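Local atomic coordinates of DsbA family protein (Salmonella typhimurium, PDB entry 7JVE), a protein that acts as a trimeric thioredoxin-like enzyme with both thiol oxidase and disulfide isomerase activities, and is encoded in a fimbrial operon. Residues Leu151-His154 and Asn155-Ala159. Residues are numbered along the deposited sequence; the frame is centred on the assembly and turned at random.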
ATOM      1  N   LEU A 151      -8.465   6.569  33.592  1.00 20.15           N
ATOM      2  CA  LEU A 151      -7.904   5.522  32.751  1.00 22.77           C
ATOM      3  C   LEU A 151      -8.900   4.373  32.555  1.00 25.14           C
ATOM      4  O   LEU A 151      -8.980   3.819  31.447  1.00 20.79           O
ATOM      5  CB  LEU A 151      -6.570   5.045  33.338  1.00 22.27           C
ATOM      6  CG  LEU A 151      -5.736   3.964  32.627  1.00 29.45           C
ATOM      7  CD1 LEU A 151      -5.514   4.246  31.138  1.00 24.69           C
ATOM      8  CD2 LEU A 151      -4.395   3.800  33.340  1.00 27.53           C
ATOM      9  N   ASP A 152      -9.693   4.025  33.600  1.00 23.44           N
ATOM     10  CA  ASP A 152     -10.777   3.049  33.415  1.00 24.87           C
ATOM     11  C   ASP A 152     -11.777   3.521  32.376  1.00 24.71           C
ATOM     12  O   ASP A 152     -12.226   2.741  31.530  1.00 23.82           O
ATOM     13  CB  ASP A 152     -11.557   2.744  34.708  1.00 26.20           C
ATOM     14  CG  ASP A 152     -10.701   2.150  35.786  1.00 32.10           C
ATOM     15  OD1 ASP A 152     -10.910   2.494  36.970  1.00 41.90           O
ATOM     16  OD2 ASP A 152      -9.791   1.363  35.448  1.00 43.38           O
ATOM     17  N   TRP A 153     -12.183   4.786  32.464  1.00 22.26           N
ATOM     18  CA  TRP A 153     -13.125   5.316  31.487  1.00 22.93           C
ATOM     19  C   TRP A 153     -12.533   5.252  30.082  1.00 22.57           C
ATOM     20  O   TRP A 153     -13.187   4.820  29.125  1.00 25.71           O
ATOM     21  CB  TRP A 153     -13.500   6.750  31.867  1.00 19.62           C
ATOM     22  CG  TRP A 153     -13.891   7.572  30.706  1.00 21.80           C
ATOM     23  CD1 TRP A 153     -13.113   8.484  30.045  1.00 20.90           C
ATOM     24  CD2 TRP A 153     -15.155   7.552  30.029  1.00 21.02           C
ATOM     25  NE1 TRP A 153     -13.825   9.047  29.008  1.00 20.23           N
ATOM     26  CE2 TRP A 153     -15.079   8.497  28.974  1.00 20.60           C
ATOM     27  CE3 TRP A 153     -16.352   6.842  30.220  1.00 23.31           C
ATOM     28  CZ2 TRP A 153     -16.156   8.751  28.105  1.00 19.87           C
ATOM     29  CZ3 TRP A 153     -17.423   7.093  29.355  1.00 24.95           C
ATOM     30  CH2 TRP A 153     -17.314   8.042  28.310  1.00 22.35           C
ATOM     31  N   HIS A 154     -11.287   5.691  29.949  1.00 19.85           N
ATOM     32  CA  HIS A 154     -10.599   5.699  28.668  1.00 19.45           C
ATOM     33  C   HIS A 154     -10.560   4.302  28.056  1.00 22.95           C
ATOM     34  O   HIS A 154     -10.948   4.105  26.899  1.00 23.42           O
ATOM     35  CB  HIS A 154      -9.202   6.283  28.907  1.00 20.52           C
ATOM     36  CG  HIS A 154      -8.212   6.046  27.812  1.00 21.58           C
ATOM     37  ND1 HIS A 154      -7.896   7.008  26.880  1.00 20.11           N
ATOM     38  CD2 HIS A 154      -7.413   4.986  27.545  1.00 22.93           C
ATOM     39  CE1 HIS A 154      -6.971   6.542  26.066  1.00 22.24           C
ATOM     40  NE2 HIS A 154      -6.657   5.316  26.447  1.00 25.81           N
ATOM     41  N   ASN A 155     -10.111   3.309  28.825  1.00 21.91           N
ATOM     42  CA  ASN A 155     -10.082   1.946  28.310  1.00 22.55           C
ATOM     43  C   ASN A 155     -11.483   1.436  28.000  1.00 29.34           C
ATOM     44  O   ASN A 155     -11.683   0.695  27.026  1.00 28.36           O
ATOM     45  CB  ASN A 155      -9.400   1.024  29.307  1.00 24.13           C
ATOM     46  CG  ASN A 155      -7.925   1.320  29.447  1.00 29.12           C
ATOM     47  OD1 ASN A 155      -7.283   1.706  28.481  1.00 28.04           O
ATOM     48  ND2 ASN A 155      -7.384   1.148  30.651  1.00 26.75           N
ATOM     49  N   ALA A 156     -12.470   1.807  28.821  1.00 22.28           N
ATOM     50  CA  ALA A 156     -13.816   1.308  28.588  1.00 24.81           C
ATOM     51  C   ALA A 156     -14.381   1.851  27.282  1.00 26.10           C
ATOM     52  O   ALA A 156     -15.107   1.142  26.578  1.00 26.24           O
ATOM     53  CB  ALA A 156     -14.728   1.674  29.763  1.00 23.00           C
ATOM     54  N   LEU A 157     -14.038   3.091  26.937  1.00 26.05           N
ATOM     55  CA  LEU A 157     -14.538   3.676  25.707  1.00 25.58           C
ATOM     56  C   LEU A 157     -13.973   2.952  24.488  1.00 25.97           C
ATOM     57  O   LEU A 157     -14.730   2.521  23.612  1.00 28.44           O
ATOM     58  CB  LEU A 157     -14.222   5.168  25.693  1.00 22.48           C
ATOM     59  CG  LEU A 157     -14.937   5.982  24.615  1.00 26.49           C
ATOM     60  CD1 LEU A 157     -16.425   5.668  24.595  1.00 23.17           C
ATOM     61  CD2 LEU A 157     -14.684   7.482  24.810  1.00 23.16           C
ATOM     62  N   TYR A 158     -12.645   2.806  24.418  1.00 23.67           N
ATOM     63  CA  TYR A 158     -12.018   1.835  23.518  1.00 26.36           C
ATOM     64  C   TYR A 158     -12.659   0.454  23.491  1.00 31.61           C
ATOM     65  O   TYR A 158     -12.871  -0.107  22.411  1.00 31.88           O
ATOM     66  CB  TYR A 158     -10.525   1.741  23.862  1.00 26.58           C
ATOM     67  CG  TYR A 158      -9.626   2.781  23.237  1.00 26.76           C
ATOM     68  CD1 TYR A 158      -9.970   3.384  22.033  1.00 25.66           C
ATOM     69  CD2 TYR A 158      -8.491   3.255  23.907  1.00 28.69           C
ATOM     70  CE1 TYR A 158      -9.132   4.310  21.434  1.00 24.28           C
ATOM     71  CE2 TYR A 158      -7.672   4.233  23.345  1.00 21.43           C
ATOM     72  CZ  TYR A 158      -7.989   4.752  22.106  1.00 24.85           C
ATOM     73  OH  TYR A 158      -7.166   5.721  21.521  1.00 27.28           O
ATOM     74  N   ALA A 159     -12.971  -0.119  24.657  1.00 30.02           N
ATOM     75  CA  ALA A 159     -13.505  -1.477  24.659  1.00 27.70           C
ATOM     76  C   ALA A 159     -14.842  -1.587  23.938  1.00 33.00           C
ATOM     77  O   ALA A 159     -15.281  -2.711  23.676  1.00 37.38           O
ATOM     78  CB  ALA A 159     -13.654  -2.015  26.085  1.00 25.64           C
TER
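His154 and Tyr158, one helical turn apart, meet as an offset edge-to-face aromatic pair: the centroids lie 5.0 Å apart, the planes stand at 81°, and it is the edge of the tyrosine that is directed at the imidazole face. The closest approach is His154 NE2 to Tyr158 CE2, 3.4 Å. With chi1 at 164°, His154 CG lies opposite the backbone N and beside the carbonyl carbon, and the ring runs alongside the tyrosine, pointing the same way. At the imidazole edge, in its plane, Asn155 OD1 sits 3.4 Å from His154 CD2. The amide's other arm faces back over the preceding turn, where Leu151 CD1 touches Asn155 ND2 at 3.7 Å. Round the helix, Trp153 and Leu157 lie alongside each other, the indole CZ2 3.8 Å from the methyl CD2 of the leucine.

Beneath these side chains runs regular i to i+4 bonding, from Asn155 N to Leu151 O (2.9 Å) through to the longer Tyr158 N to His154 O (3.3 Å). Further out, Phe90 and Phe118 add edge-to-face partners to His154, while Trp153 packs on Val172 and Leu175 of helix 169-176. Leu151 and Tyr158 pack on helix 95-110, with a weak Asn155 ND2 hydrogen bond to Glu105; Tyr158 touches Cys97, which with Cys94 makes up the CxxC at that helix's start.

The His154-Tyr158 pair thus links the aromatic cluster round His154 to Cys97, so that a tyrosine ring borders the thioredoxin-type CxxC.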